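Type III restriction-modification enzyme EcoP15I Res subunit (Escherichia coli, PDB 4ZCF) forms the motor and nuclease subunit of a type III restriction enzyme, which recognises paired, inversely oriented CAGCAG sites and cleaves DNA 25-27 base pairs downstream of one. Local coordinates at residues Asp282-Asp287 / Thr553-Val558; Lys380-Leu385 / Arg495-Ser500; Asp169-Ser174 / Gly203-Gln208. All coordinates share one frame; numbering follows the deposited sequence.

Interaction 1 (Asp282-Asp287 / Thr553-Val558); sequences DAYIED and TLKYYV
Matching first torsions, chi1 -66° in Tyr284 and -62° in Tyr557, set each CG anti to its own carbonyl carbon; because the paired residues leave the same face of the sheet, their rings lie side by side and point the same way. They form an offset stack with centroids 4.5 Å apart and planes only 6° from parallel; Tyr284 CD2 lies over the rim of the Tyr557 ring, 3.5 Å from Tyr557 CE2. The extended chain of Lys555 crosses obliquely at the edge of the Tyr284 ring, its CD 3.6 Å from Tyr284 OH. On the other face Ile285 CD1 meets Val558 CG2 at 3.6 Å, and Phe565 of helix 565-576 packs against both residues. Along 282-287 alternate residues bond: Asp282, paired with Lys555, to Leu554 O and Tyr556 N, and Tyr284, paired with Tyr557, to Tyr556 O and Val558 N. The Val558 N to Tyr284 O bond, 2.9 Å, arrives nearly along the C=O axis. Glu286 N closes the series on Val558 O at 3.2 Å. Bonds to the residues flanking the partner are the mark of parallel strands, here adjacent in the second seven-stranded sheet of a helicase motor with two RecA-like lobes.

Interaction 2 (Lys380-Leu385 / Arg495-Ser500); sequences KEHFKL and RRFIFS
Over one face of the Phe497 ring stands the edge of the His382 imidazole, and at the rim of that same phenyl ring, near its plane, lies Phe383 CE1. The three rings make an aromatic cluster that packs helix 368-389 against strand 497-501 of the second RecA-like sheet. His382 and Phe497 reach tip to tip in an offset edge-to-face pair, with planes at 77° and centroids 4.7 Å apart. His382 leaves the helix toward the strand, and CG anti to its backbone N (chi1 -171°) carries the imidazole on in that direction. The side chains of Phe383 and Phe497 cross at roughly a right angle, but their ring planes are only 37° apart, and Phe383 CE1 comes within 3.6 Å of Phe497 CZ. Arg496 contributes mainly hydrocarbon: its CB, CG and CD gather round His382 CE1. The polar end of the arginine is occupied beyond these two segments, NE donating to Pro494 O and NH1 forming a salt bridge with Glu386, farther along the same helix. His382 NE2 has a weak hydrogen bond to Pro398 O. Arg496 CG lies at the imidazole edge, near the ring plane, 3.5 Å from His382 CE1.

Interaction 3 (Asp169-Ser174 / Gly203-Gln208); sequences DFVEAS and GLLDNQ
Asp169 begins the last turn of helix 165-172, its carbonyl O accepting a weak hydrogen bond from Ala173 N, while Phe170 turns its ring to Leu216 and Val219 rather than to the loop 203-208. Val171 is the first residue to meet that loop. Its CG1, anti to the backbone N, is the branch that touches, wedged between Leu204 CB at 3.7 Å and Leu205 CD1 at 3.8 Å; both leucines cross the valine at about a right angle. Glu172 follows and supplies the polar half of the contact. The chain bends at chi2 (-54°), which brings the carboxylate round to the loop backbone, and OE2 accepts a hydrogen bond of 2.8 Å from Leu205 N. The bond is moderately bent, 148° at the hydrogen, and the donor sits 30° out of the carboxylate plane. Leu204 CB flanks the same oxygen, 3.5 Å from Glu172 OE2. A bound manganese ion lies about 4 Å from this side chain and would probably favour its ionised form. The bond holds a left-handed alpha-turn, in which Leu205, Asp206 and Asn207 all have positive phi and Gln208 N donates to Leu204 O. An alanine in place of Glu172 would remove the carboxylate and would probably leave the turn at Leu205 less firmly held to the helix. At Ala173 the backbone leaves helical geometry, and Ser174 carries the chain away. The helix lies in the beta-alpha-beta connection between parallel strands 143-148 and 180-186, with Asp169 and Ala173 against Tyr147; helix 212-217 meets Val171 and Leu204 through Ala215, and helix 36-41 meets Glu172 and Leu205 through Leu41.

Overall arrangement
Interaction 3 comes first along the chain and closes before the others open; interaction 2 is then nested within the long loop closed by interaction 1. Those two share the second parallel sheet, with centres 14 Å apart, and helix 368-389 links them: Glu381 packs on Tyr557 and pairs weakly, at long range, with Lys555. Interaction 3 lies beside the first sheet, where helix 165-172 packs near an outermost strand, 143-148; its centre is 53 Å from that of interaction 1 and 51 Å from that of interaction 2, on the opposite side of the chain's centre. The contacts thus sample both RecA-like lobes, while the AMP pocket, remote from all three, draws residues from both.

Interaction 1 (Asp282-Asp287 / Thr553-Val558)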
loop_
_atom_site.group_PDB
_atom_site.type_symbol
_atom_site.label_atom_id
_atom_site.label_comp_id
_atom_site.label_asym_id
_atom_site.label_seq_id
_atom_site.Cartn_x
_atom_site.Cartn_y
_atom_site.Cartn_z
ATOM N N ASP C 282 16.937 37.201 27.726
ATOM C CA ASP C 282 16.372 38.347 28.441
ATOM C C ASP C 282 15.136 37.899 29.219
ATOM O O ASP C 282 14.016 37.908 28.696
ATOM C CB ASP C 282 16.088 39.534 27.502
ATOM C CG ASP C 282 17.328 40.303 27.077
ATOM O OD1 ASP C 282 18.291 40.378 27.879
ATOM O OD2 ASP C 282 17.333 40.843 25.949
ATOM N N ALA C 283 15.365 37.462 30.471
ATOM C CA ALA C 283 14.341 36.930 31.365
ATOM C C ALA C 283 13.445 37.971 32.034
ATOM O O ALA C 283 13.937 38.996 32.516
ATOM C CB ALA C 283 14.980 36.043 32.407
ATOM N N TYR C 284 12.119 37.676 32.069
ATOM C CA TYR C 284 11.060 38.495 32.670
ATOM C C TYR C 284 10.318 37.699 33.739
ATOM O O TYR C 284 9.683 36.689 33.413
ATOM C CB TYR C 284 10.060 38.980 31.609
ATOM C CG TYR C 284 10.635 39.940 30.595
ATOM C CD1 TYR C 284 10.619 41.314 30.820
ATOM C CD2 TYR C 284 11.159 39.481 29.390
ATOM C CE1 TYR C 284 11.135 42.207 29.882
ATOM C CE2 TYR C 284 11.674 40.364 28.441
ATOM C CZ TYR C 284 11.651 41.727 28.686
ATOM O OH TYR C 284 12.161 42.602 27.752
ATOM N N ILE C 285 10.393 38.155 35.010
ATOM C CA ILE C 285 9.728 37.518 36.154
ATOM C C ILE C 285 8.455 38.319 36.506
ATOM O O ILE C 285 8.556 39.439 37.018
ATOM C CB ILE C 285 10.676 37.374 37.379
ATOM C CG1 ILE C 285 12.192 37.186 37.025
ATOM C CG2 ILE C 285 10.149 36.391 38.414
ATOM C CD1 ILE C 285 12.687 35.867 36.394
ATOM N N GLU C 286 7.264 37.748 36.228
ATOM C CA GLU C 286 5.973 38.406 36.473
ATOM C C GLU C 286 5.369 38.097 37.859
ATOM O O GLU C 286 5.052 36.944 38.151
ATOM C CB GLU C 286 4.989 38.114 35.316
ATOM C CG GLU C 286 3.534 38.509 35.542
ATOM C CD GLU C 286 3.194 39.980 35.395
ATOM O OE1 GLU C 286 3.462 40.553 34.313
ATOM O OE2 GLU C 286 2.574 40.534 36.332
ATOM N N ASP C 287 5.191 39.145 38.693
ATOM C CA ASP C 287 4.608 39.052 40.036
ATOM C C ASP C 287 3.251 39.763 40.079
ATOM O O ASP C 287 2.414 39.576 39.194
ATOM C CB ASP C 287 5.562 39.653 41.082
ATOM C CG ASP C 287 5.384 39.108 42.489
ATOM O OD1 ASP C 287 4.287 39.301 43.074
ATOM O OD2 ASP C 287 6.360 38.545 43.033
ATOM N N THR C 553 18.688 38.558 20.659
ATOM C CA THR C 553 18.343 38.017 21.972
ATOM C C THR C 553 16.914 37.452 22.011
ATOM O O THR C 553 16.000 38.037 21.412
ATOM C CB THR C 553 18.509 39.099 23.059
ATOM O OG1 THR C 553 17.885 40.302 22.616
ATOM C CG2 THR C 553 19.974 39.362 23.425
ATOM N N LEU C 554 16.731 36.322 22.740
ATOM C CA LEU C 554 15.431 35.678 22.964
ATOM C C LEU C 554 14.898 36.138 24.314
ATOM O O LEU C 554 15.564 35.955 25.337
ATOM C CB LEU C 554 15.505 34.119 22.919
ATOM C CG LEU C 554 14.275 33.369 23.502
ATOM C CD1 LEU C 554 13.203 33.149 22.463
ATOM C CD2 LEU C 554 14.668 32.080 24.172
ATOM N N LYS C 555 13.700 36.725 24.313
ATOM C CA LYS C 555 13.051 37.179 25.536
ATOM C C LYS C 555 12.247 36.000 26.084
ATOM O O LYS C 555 11.512 35.352 25.339
ATOM C CB LYS C 555 12.168 38.414 25.281
ATOM C CG LYS C 555 12.916 39.639 24.762
ATOM C CD LYS C 555 11.965 40.818 24.617
ATOM C CE LYS C 555 12.570 42.007 23.906
ATOM N NZ LYS C 555 11.555 43.074 23.674
ATOM N N TYR C 556 12.446 35.680 27.363
ATOM C CA TYR C 556 11.800 34.551 28.024
ATOM C C TYR C 556 10.958 35.031 29.198
ATOM O O TYR C 556 11.458 35.749 30.056
ATOM C CB TYR C 556 12.856 33.519 28.468
ATOM C CG TYR C 556 12.307 32.114 28.580
ATOM C CD1 TYR C 556 11.719 31.666 29.758
ATOM C CD2 TYR C 556 12.356 31.236 27.500
ATOM C CE1 TYR C 556 11.204 30.377 29.866
ATOM C CE2 TYR C 556 11.851 29.941 27.598
ATOM C CZ TYR C 556 11.275 29.515 28.786
ATOM O OH TYR C 556 10.750 28.251 28.897
ATOM N N TYR C 557 9.677 34.638 29.228
ATOM C CA TYR C 557 8.710 35.044 30.252
ATOM C C TYR C 557 8.381 33.918 31.213
ATOM O O TYR C 557 7.873 32.873 30.795
ATOM C CB TYR C 557 7.433 35.619 29.609
ATOM C CG TYR C 557 7.700 36.867 28.797
ATOM C CD1 TYR C 557 8.219 36.787 27.503
ATOM C CD2 TYR C 557 7.448 38.131 29.321
ATOM C CE1 TYR C 557 8.491 37.931 26.762
ATOM C CE2 TYR C 557 7.715 39.284 28.584
ATOM C CZ TYR C 557 8.234 39.177 27.305
ATOM O OH TYR C 557 8.511 40.307 26.582
ATOM N N VAL C 558 8.684 34.142 32.511
ATOM C CA VAL C 558 8.438 33.190 33.600
ATOM C C VAL C 558 7.508 33.715 34.712
ATOM O O VAL C 558 7.191 34.907 34.772
ATOM C CB VAL C 558 9.711 32.486 34.157
ATOM C CG1 VAL C 558 10.272 31.480 33.162
ATOM C CG2 VAL C 558 10.774 33.488 34.578
#

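Interaction 2 (Lys380-Leu385 / Arg495-Ser500)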
loop_
_atom_site.group_PDB
_atom_site.type_symbol
_atom_site.label_atom_id
_atom_site.label_comp_id
_atom_site.label_asym_id
_atom_site.label_seq_id
_atom_site.Cartn_x
_atom_site.Cartn_y
_atom_site.Cartn_z
ATOM N N LYS C 380 3.368 44.025 24.115
ATOM C CA LYS C 380 4.022 45.348 24.122
ATOM C C LYS C 380 5.506 45.264 23.737
ATOM O O LYS C 380 6.002 46.128 23.004
ATOM C CB LYS C 380 3.865 46.014 25.491
ATOM N N GLU C 381 6.191 44.201 24.210
ATOM C CA GLU C 381 7.604 43.954 23.932
ATOM C C GLU C 381 7.842 43.443 22.511
ATOM O O GLU C 381 8.893 43.747 21.933
ATOM C CB GLU C 381 8.238 43.032 24.991
ATOM C CG GLU C 381 8.290 43.610 26.405
ATOM C CD GLU C 381 8.790 45.034 26.555
ATOM O OE1 GLU C 381 9.923 45.325 26.106
ATOM O OE2 GLU C 381 8.040 45.865 27.117
ATOM N N HIS C 382 6.852 42.704 21.937
ATOM C CA HIS C 382 6.912 42.170 20.569
ATOM C C HIS C 382 6.887 43.269 19.526
ATOM O O HIS C 382 7.729 43.257 18.633
ATOM C CB HIS C 382 5.785 41.164 20.293
ATOM C CG HIS C 382 5.935 40.429 18.992
ATOM N ND1 HIS C 382 4.849 40.167 18.183
ATOM C CD2 HIS C 382 7.045 39.928 18.400
ATOM C CE1 HIS C 382 5.321 39.500 17.146
ATOM N NE2 HIS C 382 6.638 39.340 17.229
ATOM N N PHE C 383 5.925 44.216 19.637
ATOM C CA PHE C 383 5.769 45.344 18.714
ATOM C C PHE C 383 6.970 46.282 18.736
ATOM O O PHE C 383 7.319 46.830 17.690
ATOM C CB PHE C 383 4.428 46.069 18.909
ATOM C CG PHE C 383 3.232 45.274 18.421
ATOM C CD1 PHE C 383 2.591 44.362 19.252
ATOM C CD2 PHE C 383 2.750 45.433 17.126
ATOM C CE1 PHE C 383 1.492 43.622 18.797
ATOM C CE2 PHE C 383 1.650 44.689 16.671
ATOM C CZ PHE C 383 1.028 43.793 17.512
ATOM N N LYS C 384 7.655 46.389 19.904
ATOM C CA LYS C 384 8.895 47.157 20.080
ATOM C C LYS C 384 10.018 46.503 19.248
ATOM O O LYS C 384 10.910 47.195 18.741
ATOM C CB LYS C 384 9.318 47.206 21.568
ATOM C CG LYS C 384 8.778 48.400 22.383
ATOM C CD LYS C 384 9.293 49.790 21.932
ATOM C CE LYS C 384 10.754 50.064 22.216
ATOM N NZ LYS C 384 11.177 51.368 21.647
ATOM N N LEU C 385 9.959 45.162 19.118
ATOM C CA LEU C 385 10.917 44.384 18.343
ATOM C C LEU C 385 10.470 44.315 16.887
ATOM O O LEU C 385 11.316 44.289 15.999
ATOM C CB LEU C 385 11.055 42.974 18.939
ATOM C CG LEU C 385 12.286 42.188 18.519
ATOM C CD1 LEU C 385 13.393 42.316 19.540
ATOM C CD2 LEU C 385 11.945 40.758 18.342
ATOM N N ARG C 495 0.295 36.232 10.594
ATOM C CA ARG C 495 0.520 35.389 11.786
ATOM C C ARG C 495 1.956 35.499 12.335
ATOM O O ARG C 495 2.925 35.308 11.601
ATOM C CB ARG C 495 0.159 33.937 11.496
ATOM N N ARG C 496 2.072 35.865 13.617
ATOM C CA ARG C 496 3.339 36.068 14.330
ATOM C C ARG C 496 3.248 35.594 15.781
ATOM O O ARG C 496 4.268 35.307 16.406
ATOM C CB ARG C 496 3.777 37.543 14.252
ATOM C CG ARG C 496 2.787 38.527 14.873
ATOM C CD ARG C 496 2.833 39.895 14.237
ATOM N NE ARG C 496 1.773 40.046 13.245
ATOM C CZ ARG C 496 1.186 41.197 12.933
ATOM N NH1 ARG C 496 1.557 42.323 13.531
ATOM N NH2 ARG C 496 0.223 41.231 12.021
ATOM N N PHE C 497 2.021 35.533 16.315
ATOM C CA PHE C 497 1.747 35.070 17.666
ATOM C C PHE C 497 1.268 33.644 17.555
ATOM O O PHE C 497 0.415 33.357 16.718
ATOM C CB PHE C 497 0.691 35.950 18.361
ATOM C CG PHE C 497 1.104 37.391 18.553
ATOM C CD1 PHE C 497 1.861 37.774 19.655
ATOM C CD2 PHE C 497 0.717 38.368 17.646
ATOM C CE1 PHE C 497 2.236 39.109 19.835
ATOM C CE2 PHE C 497 1.099 39.700 17.823
ATOM C CZ PHE C 497 1.845 40.062 18.923
ATOM N N ILE C 498 1.852 32.742 18.350
ATOM C CA ILE C 498 1.493 31.330 18.326
ATOM C C ILE C 498 1.095 30.859 19.713
ATOM O O ILE C 498 1.790 31.123 20.692
ATOM C CB ILE C 498 2.612 30.434 17.698
ATOM C CG1 ILE C 498 2.847 30.765 16.208
ATOM C CG2 ILE C 498 2.299 28.940 17.861
ATOM C CD1 ILE C 498 4.020 31.738 15.930
ATOM N N PHE C 499 -0.010 30.129 19.776
ATOM C CA PHE C 499 -0.492 29.531 20.997
ATOM C C PHE C 499 -0.328 28.032 20.858
ATOM O O PHE C 499 -0.930 27.411 19.981
ATOM C CB PHE C 499 -1.944 29.937 21.267
ATOM C CG PHE C 499 -2.079 31.366 21.734
ATOM C CD1 PHE C 499 -2.216 32.406 20.819
ATOM C CD2 PHE C 499 -2.078 31.673 23.092
ATOM C CE1 PHE C 499 -2.345 33.730 21.254
ATOM C CE2 PHE C 499 -2.205 33.000 23.528
ATOM C CZ PHE C 499 -2.341 34.019 22.606
ATOM N N SER C 500 0.548 27.466 21.684
ATOM C CA SER C 500 0.840 26.042 21.695
ATOM C C SER C 500 0.650 25.468 23.092
ATOM O O SER C 500 1.029 26.107 24.074
ATOM C CB SER C 500 2.268 25.792 21.219
ATOM O OG SER C 500 2.600 24.416 21.303
#

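Interaction 3 (Asp169-Ser174 / Gly203-Gln208)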
loop_
_atom_site.group_PDB
_atom_site.type_symbol
_atom_site.label_atom_id
_atom_site.label_comp_id
_atom_site.label_asym_id
_atom_site.label_seq_id
_atom_site.Cartn_x
_atom_site.Cartn_y
_atom_site.Cartn_z
ATOM N N ASP C 169 12.221 -2.925 3.232
ATOM C CA ASP C 169 12.771 -2.007 2.223
ATOM C C ASP C 169 14.212 -1.570 2.459
ATOM O O ASP C 169 14.948 -1.421 1.493
ATOM C CB ASP C 169 11.896 -0.753 2.107
ATOM C CG ASP C 169 10.448 -0.978 1.701
ATOM O OD1 ASP C 169 10.118 -2.102 1.247
ATOM O OD2 ASP C 169 9.651 -0.026 1.815
ATOM N N PHE C 170 14.600 -1.305 3.723
ATOM C CA PHE C 170 15.946 -0.860 4.056
ATOM C C PHE C 170 16.928 -2.014 3.849
ATOM O O PHE C 170 17.951 -1.829 3.198
ATOM C CB PHE C 170 16.010 -0.283 5.501
ATOM C CG PHE C 170 17.397 0.056 6.031
ATOM C CD1 PHE C 170 18.010 1.259 5.704
ATOM C CD2 PHE C 170 18.067 -0.817 6.887
ATOM C CE1 PHE C 170 19.272 1.580 6.215
ATOM C CE2 PHE C 170 19.324 -0.490 7.410
ATOM C CZ PHE C 170 19.927 0.698 7.053
ATOM N N VAL C 171 16.607 -3.191 4.401
ATOM C CA VAL C 171 17.411 -4.406 4.288
ATOM C C VAL C 171 17.542 -4.823 2.790
ATOM O O VAL C 171 18.660 -5.010 2.304
ATOM C CB VAL C 171 16.823 -5.524 5.208
ATOM C CG1 VAL C 171 17.343 -6.907 4.829
ATOM C CG2 VAL C 171 17.107 -5.230 6.677
ATOM N N GLU C 172 16.399 -4.883 2.069
ATOM C CA GLU C 172 16.284 -5.266 0.660
ATOM C C GLU C 172 16.836 -4.300 -0.416
ATOM O O GLU C 172 17.045 -4.732 -1.558
ATOM C CB GLU C 172 14.841 -5.697 0.332
ATOM C CG GLU C 172 14.425 -7.028 0.945
ATOM C CD GLU C 172 15.304 -8.237 0.668
ATOM O OE1 GLU C 172 15.890 -8.327 -0.436
ATOM O OE2 GLU C 172 15.393 -9.105 1.562
ATOM N N ALA C 173 17.041 -3.008 -0.065
ATOM C CA ALA C 173 17.550 -1.943 -0.943
ATOM C C ALA C 173 18.951 -2.231 -1.483
ATOM O O ALA C 173 19.849 -2.596 -0.729
ATOM C CB ALA C 173 17.534 -0.612 -0.212
ATOM N N SER C 174 19.120 -2.075 -2.801
ATOM C CA SER C 174 20.348 -2.344 -3.563
ATOM C C SER C 174 21.405 -1.244 -3.453
ATOM O O SER C 174 21.059 -0.062 -3.396
ATOM C CB SER C 174 20.004 -2.613 -5.028
ATOM O OG SER C 174 21.147 -2.625 -5.867
ATOM N N GLY C 203 11.377 -14.114 4.433
ATOM C CA GLY C 203 12.822 -14.056 4.583
ATOM C C GLY C 203 13.388 -12.833 3.894
ATOM O O GLY C 203 12.938 -12.466 2.802
ATOM N N LEU C 204 14.339 -12.161 4.564
ATOM C CA LEU C 204 15.039 -10.985 4.053
ATOM C C LEU C 204 16.521 -11.347 3.910
ATOM O O LEU C 204 16.978 -12.320 4.511
ATOM C CB LEU C 204 14.906 -9.751 4.986
ATOM C CG LEU C 204 13.524 -9.263 5.485
ATOM C CD1 LEU C 204 13.691 -8.115 6.467
ATOM C CD2 LEU C 204 12.641 -8.771 4.349
ATOM N N LEU C 205 17.271 -10.527 3.157
ATOM C CA LEU C 205 18.699 -10.674 2.900
ATOM C C LEU C 205 19.043 -12.030 2.298
ATOM O O LEU C 205 19.487 -12.944 3.005
ATOM C CB LEU C 205 19.557 -10.339 4.139
ATOM C CG LEU C 205 20.555 -9.219 3.927
ATOM C CD1 LEU C 205 20.781 -8.467 5.182
ATOM C CD2 LEU C 205 21.859 -9.724 3.377
ATOM N N ASP C 206 18.808 -12.151 0.978
ATOM C CA ASP C 206 19.041 -13.373 0.198
ATOM C C ASP C 206 18.302 -14.560 0.867
ATOM O O ASP C 206 18.857 -15.655 1.049
ATOM C CB ASP C 206 20.562 -13.615 -0.023
ATOM C CG ASP C 206 20.923 -14.788 -0.915
ATOM O OD1 ASP C 206 20.094 -15.153 -1.787
ATOM O OD2 ASP C 206 22.027 -15.356 -0.731
ATOM N N ASN C 207 17.033 -14.278 1.276
ATOM C CA ASN C 207 16.083 -15.170 1.946
ATOM C C ASN C 207 16.687 -15.940 3.135
ATOM O O ASN C 207 16.500 -17.153 3.250
ATOM C CB ASN C 207 15.442 -16.106 0.922
ATOM C CG ASN C 207 14.245 -16.860 1.443
ATOM O OD1 ASN C 207 13.447 -16.352 2.234
ATOM N ND2 ASN C 207 14.117 -18.100 1.032
ATOM N N GLN C 208 17.416 -15.242 4.016
ATOM C CA GLN C 208 18.088 -15.893 5.143
ATOM C C GLN C 208 17.475 -15.630 6.511
ATOM O O GLN C 208 17.464 -16.537 7.346
ATOM C CB GLN C 208 19.568 -15.485 5.194
ATOM C CG GLN C 208 20.466 -15.993 4.069
ATOM C CD GLN C 208 21.869 -15.448 4.268
ATOM O OE1 GLN C 208 22.098 -14.232 4.317
ATOM N NE2 GLN C 208 22.841 -16.335 4.438
#